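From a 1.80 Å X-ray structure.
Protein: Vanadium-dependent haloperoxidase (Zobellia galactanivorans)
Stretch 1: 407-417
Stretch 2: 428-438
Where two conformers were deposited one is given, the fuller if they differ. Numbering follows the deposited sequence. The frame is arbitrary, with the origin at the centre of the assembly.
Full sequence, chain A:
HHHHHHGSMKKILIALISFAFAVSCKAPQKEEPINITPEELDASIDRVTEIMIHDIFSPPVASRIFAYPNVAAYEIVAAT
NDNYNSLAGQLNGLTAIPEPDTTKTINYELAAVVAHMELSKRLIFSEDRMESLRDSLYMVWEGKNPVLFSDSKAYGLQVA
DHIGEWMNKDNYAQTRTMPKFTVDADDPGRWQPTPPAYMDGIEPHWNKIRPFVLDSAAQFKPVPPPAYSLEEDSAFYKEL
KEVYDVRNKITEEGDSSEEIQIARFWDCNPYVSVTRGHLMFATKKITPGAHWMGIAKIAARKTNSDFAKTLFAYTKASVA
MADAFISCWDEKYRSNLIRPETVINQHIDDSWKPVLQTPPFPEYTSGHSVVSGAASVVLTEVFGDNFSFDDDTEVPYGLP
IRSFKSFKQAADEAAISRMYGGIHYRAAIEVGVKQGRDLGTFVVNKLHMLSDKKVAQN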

# COMPACT_ATOMS: atom_id res chain seq x y z
N PHE A 407 7.11 2.22 -14.31
CA PHE A 407 6.69 1.59 -13.05
C PHE A 407 7.24 0.19 -12.89
O PHE A 407 7.62 -0.20 -11.76
N LYS A 408 7.31 -0.55 -14.01
CA LYS A 408 7.85 -1.95 -14.05
C LYS A 408 9.29 -1.99 -13.55
O LYS A 408 9.66 -2.83 -12.71
N GLN A 409 10.08 -1.04 -13.99
CA GLN A 409 11.48 -0.93 -13.58
C GLN A 409 11.63 -0.64 -12.11
O GLN A 409 12.42 -1.28 -11.41
N ALA A 410 10.84 0.28 -11.60
CA ALA A 410 10.78 0.52 -10.17
C ALA A 410 10.39 -0.72 -9.39
O ALA A 410 11.00 -0.96 -8.34
N ALA A 411 9.33 -1.42 -9.79
CA ALA A 411 8.94 -2.65 -9.09
C ALA A 411 10.05 -3.72 -9.09
O ALA A 411 10.27 -4.42 -8.08
N ASP A 412 10.70 -3.88 -10.23
CA ASP A 412 11.81 -4.80 -10.34
C ASP A 412 12.96 -4.44 -9.40
O ASP A 412 13.56 -5.33 -8.76
N GLU A 413 13.21 -3.14 -9.25
CA GLU A 413 14.21 -2.70 -8.30
C GLU A 413 13.77 -2.95 -6.89
O GLU A 413 14.55 -3.38 -6.01
N ALA A 414 12.53 -2.66 -6.56
CA ALA A 414 12.02 -2.87 -5.20
C ALA A 414 12.16 -4.38 -4.81
O ALA A 414 12.54 -4.69 -3.66
N ALA A 415 11.87 -5.25 -5.77
CA ALA A 415 11.93 -6.70 -5.54
C ALA A 415 13.39 -7.18 -5.31
O ALA A 415 13.66 -7.76 -4.28
N ILE A 416 14.31 -6.78 -6.16
CA ILE A 416 15.71 -7.20 -5.99
C ILE A 416 16.38 -6.52 -4.82
O ILE A 416 17.34 -7.08 -4.28
N SER A 417 15.86 -5.38 -4.36
CA SER A 417 16.41 -4.73 -3.16
C SER A 417 16.36 -5.65 -1.97
O SER A 417 17.19 -5.51 -1.09
N ALA A 428 11.02 -16.13 -2.99
CA ALA A 428 10.05 -15.20 -2.39
C ALA A 428 9.93 -13.92 -3.20
O ALA A 428 8.83 -13.38 -3.36
N ILE A 429 11.01 -13.54 -3.85
CA ILE A 429 11.05 -12.37 -4.65
C ILE A 429 10.46 -12.57 -6.05
O ILE A 429 9.53 -11.84 -6.45
N GLU A 430 10.93 -13.60 -6.76
CA GLU A 430 10.48 -13.87 -8.15
C GLU A 430 9.04 -14.33 -8.19
O GLU A 430 8.22 -13.80 -8.96
N VAL A 431 8.72 -15.25 -7.30
CA VAL A 431 7.38 -15.76 -7.22
C VAL A 431 6.45 -14.67 -6.69
O VAL A 431 5.25 -14.53 -7.13
N GLY A 432 6.94 -13.85 -5.76
CA GLY A 432 6.13 -12.74 -5.24
C GLY A 432 5.77 -11.69 -6.27
O GLY A 432 4.63 -11.22 -6.33
N VAL A 433 6.74 -11.30 -7.08
CA VAL A 433 6.45 -10.37 -8.21
C VAL A 433 5.39 -10.92 -9.14
O VAL A 433 4.45 -10.22 -9.56
N LYS A 434 5.48 -12.21 -9.49
CA LYS A 434 4.45 -12.85 -10.29
C LYS A 434 3.08 -12.83 -9.68
O LYS A 434 2.07 -12.56 -10.32
N GLN A 435 3.04 -13.21 -8.42
CA GLN A 435 1.81 -13.14 -7.59
C GLN A 435 1.21 -11.75 -7.64
O GLN A 435 -0.01 -11.61 -7.91
N GLY A 436 1.97 -10.69 -7.40
CA GLY A 436 1.43 -9.35 -7.42
C GLY A 436 0.97 -8.86 -8.82
O GLY A 436 -0.08 -8.26 -8.95
N ARG A 437 1.73 -9.22 -9.86
CA ARG A 437 1.38 -8.85 -11.22
C ARG A 437 0.10 -9.61 -11.64
O ARG A 437 -0.87 -9.01 -12.21
N ASP A 438 -0.02 -10.88 -11.26
CA ASP A 438 -1.23 -11.65 -11.56
C ASP A 438 -2.45 -11.04 -10.84
O ASP A 438 -3.58 -10.93 -11.46

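Two helices that cross at an angle need not share the same kind of contact along their length, and residues 407-417 and 428-438 of this haloperoxidase illustrate the point. Their N-to-C directions differ by 147°, so the pair runs roughly antiparallel, and the axes approach to 9.5 Å. The backbones are close at one end, where the CA atoms of Ala 415 and Ile 429 lie 5.8 Å apart, and have spread at the other, where the CA atoms of Lys 408 and Arg 437 are 9.9 Å apart. A small side chain, Ala 415, meets branched apolar ones at the narrow end; a long charged one spans the wide end.

At the narrow end Ala 415 points toward the second helix, and its single methyl group meets two branched residues one helical turn apart. Its CB lies 3.7 Å from CG2 of Ile 429 and 3.6 Å from CG2 of Val 433. Ile 429 has chi1 m, which sets CG2 against the first helix, where it also lies 3.5 Å from the carbonyl oxygen O of Ala 415; chi2 t extends CD1. Val 433, with chi1 t, likewise presents CG2 to the alanine. Ile 416 is more peripheral: its CA-to-CB bond points away, and its closest contact is made by the backbone, N to CG2 of Ile 429 at 4.3 Å.

Arg 437 shows how an extended rotamer closes a wider gap. Its CA-to-CB bond points toward the first helix; chi1 is m, while chi2 at 175° and chi3 at 179° are both t, so the chain reaches out almost straight and delivers its guanidinium to Asp 412. The shorter and straighter hydrogen bond runs from NH2 of Arg 437 to OD1 of Asp 412, 2.5 Å long with an angle of 161° at the hydrogen. A second, from NH1 of Arg 437 to the same OD1, is weak at 3.3 Å and 124°. Both belong to a salt bridge in which the carboxylate oxygen sits at the edge of the guanidinium, near its plane, where the N-H groups point.

Asp 412 starts sideways, yet chi1 m brings its carboxylate nearer the second helix. The other oxygen, OD2, accepts a 2.7 Å salt-bridged hydrogen bond from NZ of Lys 408, one turn earlier. The carboxylate thus holds two cations, one at each oxygen, and its charge helps to offset the closeness of NZ of Lys 408 and NH2 of Arg 437, 4.1 Å apart. To reach it, Lys 408 keeps chi1 to chi3 in t and turns only at chi4, which is m. Its aliphatic portion also makes contact: CG lies 3.6 Å from NH2 of Arg 437, while CB of Ala 411, pointing toward the second helix, stands 4.1 Å from that same nitrogen.

Away from the contact, Lys 434 repeats the theme within its own helix, its NZ bridging to OD2 of Asp 438 at 2.9 Å.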

# COMPACT_ATOMS: atom_id res chain seq x y z
CB PHE A 407 5.20 1.57 -12.92
CG PHE A 407 4.56 2.92 -13.12
CD1 PHE A 407 4.84 3.99 -12.26
CD2 PHE A 407 3.71 3.12 -14.19
CE1 PHE A 407 4.22 5.21 -12.46
CE2 PHE A 407 3.11 4.35 -14.39
CZ PHE A 407 3.38 5.39 -13.50
CB LYS A 408 7.75 -2.55 -15.43
CG LYS A 408 8.06 -4.05 -15.43
CD LYS A 408 8.18 -4.60 -16.84
CE LYS A 408 8.93 -5.95 -16.93
NZ LYS A 408 10.16 -6.10 -16.10
CB GLN A 409 12.27 0.02 -14.45
CG GLN A 409 13.77 0.05 -14.10
CD GLN A 409 14.48 1.24 -14.72
OE1 GLN A 409 14.15 2.39 -14.46
NE2 GLN A 409 15.42 0.94 -15.65
CB ALA A 410 9.88 1.65 -9.82
CB ALA A 411 7.68 -3.29 -9.73
CB ASP A 412 12.36 -4.87 -11.74
CG ASP A 412 11.42 -5.67 -12.70
OD1 ASP A 412 10.52 -6.40 -12.22
OD2 ASP A 412 11.65 -5.46 -13.91
CB GLU A 413 14.61 -1.20 -8.57
CG GLU A 413 15.72 -0.74 -7.68
CD GLU A 413 16.15 0.67 -7.89
OE1 GLU A 413 16.79 0.98 -8.94
OE2 GLU A 413 15.81 1.45 -6.99
CB ALA A 414 10.58 -2.42 -5.05
CB ALA A 415 11.28 -7.38 -6.69
CB ILE A 416 16.54 -7.03 -7.29
CG1 ILE A 416 17.80 -7.96 -7.26
CG2 ILE A 416 16.96 -5.60 -7.58
CD1 ILE A 416 17.47 -9.42 -7.30
CB SER A 417 15.68 -3.45 -2.83
OG SER A 417 14.46 -3.73 -2.23
CB ALA A 428 10.49 -14.86 -0.96
CB ILE A 429 12.53 -11.84 -4.79
CG1 ILE A 429 13.09 -11.44 -3.40
CG2 ILE A 429 12.63 -10.74 -5.82
CD1 ILE A 429 14.58 -11.27 -3.42
CB GLU A 430 11.39 -14.87 -8.78
CG GLU A 430 12.76 -14.22 -8.97
CD GLU A 430 13.70 -15.10 -9.79
OE1 GLU A 430 13.38 -16.23 -10.05
OE2 GLU A 430 14.77 -14.63 -10.14
CB VAL A 431 7.25 -17.07 -6.41
CG1 VAL A 431 5.80 -17.44 -6.32
CG2 VAL A 431 8.15 -18.15 -7.02
CB VAL A 433 7.72 -10.11 -9.06
CG1 VAL A 433 7.27 -9.41 -10.39
CG2 VAL A 433 8.67 -9.25 -8.29
CB LYS A 434 4.89 -14.30 -10.59
CG LYS A 434 3.80 -15.16 -11.26
CD LYS A 434 4.32 -16.57 -11.60
CE LYS A 434 3.10 -17.46 -11.99
NZ LYS A 434 2.15 -16.83 -12.98
CB GLN A 435 2.14 -13.58 -6.18
CG GLN A 435 0.94 -13.59 -5.23
CD GLN A 435 1.30 -14.09 -3.84
OE1 GLN A 435 2.44 -14.48 -3.53
NE2 GLN A 435 0.36 -13.90 -2.94
CB ARG A 437 2.59 -9.07 -12.21
CG ARG A 437 3.74 -8.01 -12.09
CD ARG A 437 5.02 -8.29 -12.98
NE ARG A 437 6.01 -7.21 -12.79
CZ ARG A 437 7.35 -7.26 -12.85
NH1 ARG A 437 8.00 -8.36 -13.17
NH2 ARG A 437 8.05 -6.16 -12.57
CB ASP A 438 -1.09 -13.11 -11.27
CG ASP A 438 -0.14 -13.87 -12.24
OD1 ASP A 438 0.26 -13.26 -13.25
OD2 ASP A 438 0.18 -15.05 -11.92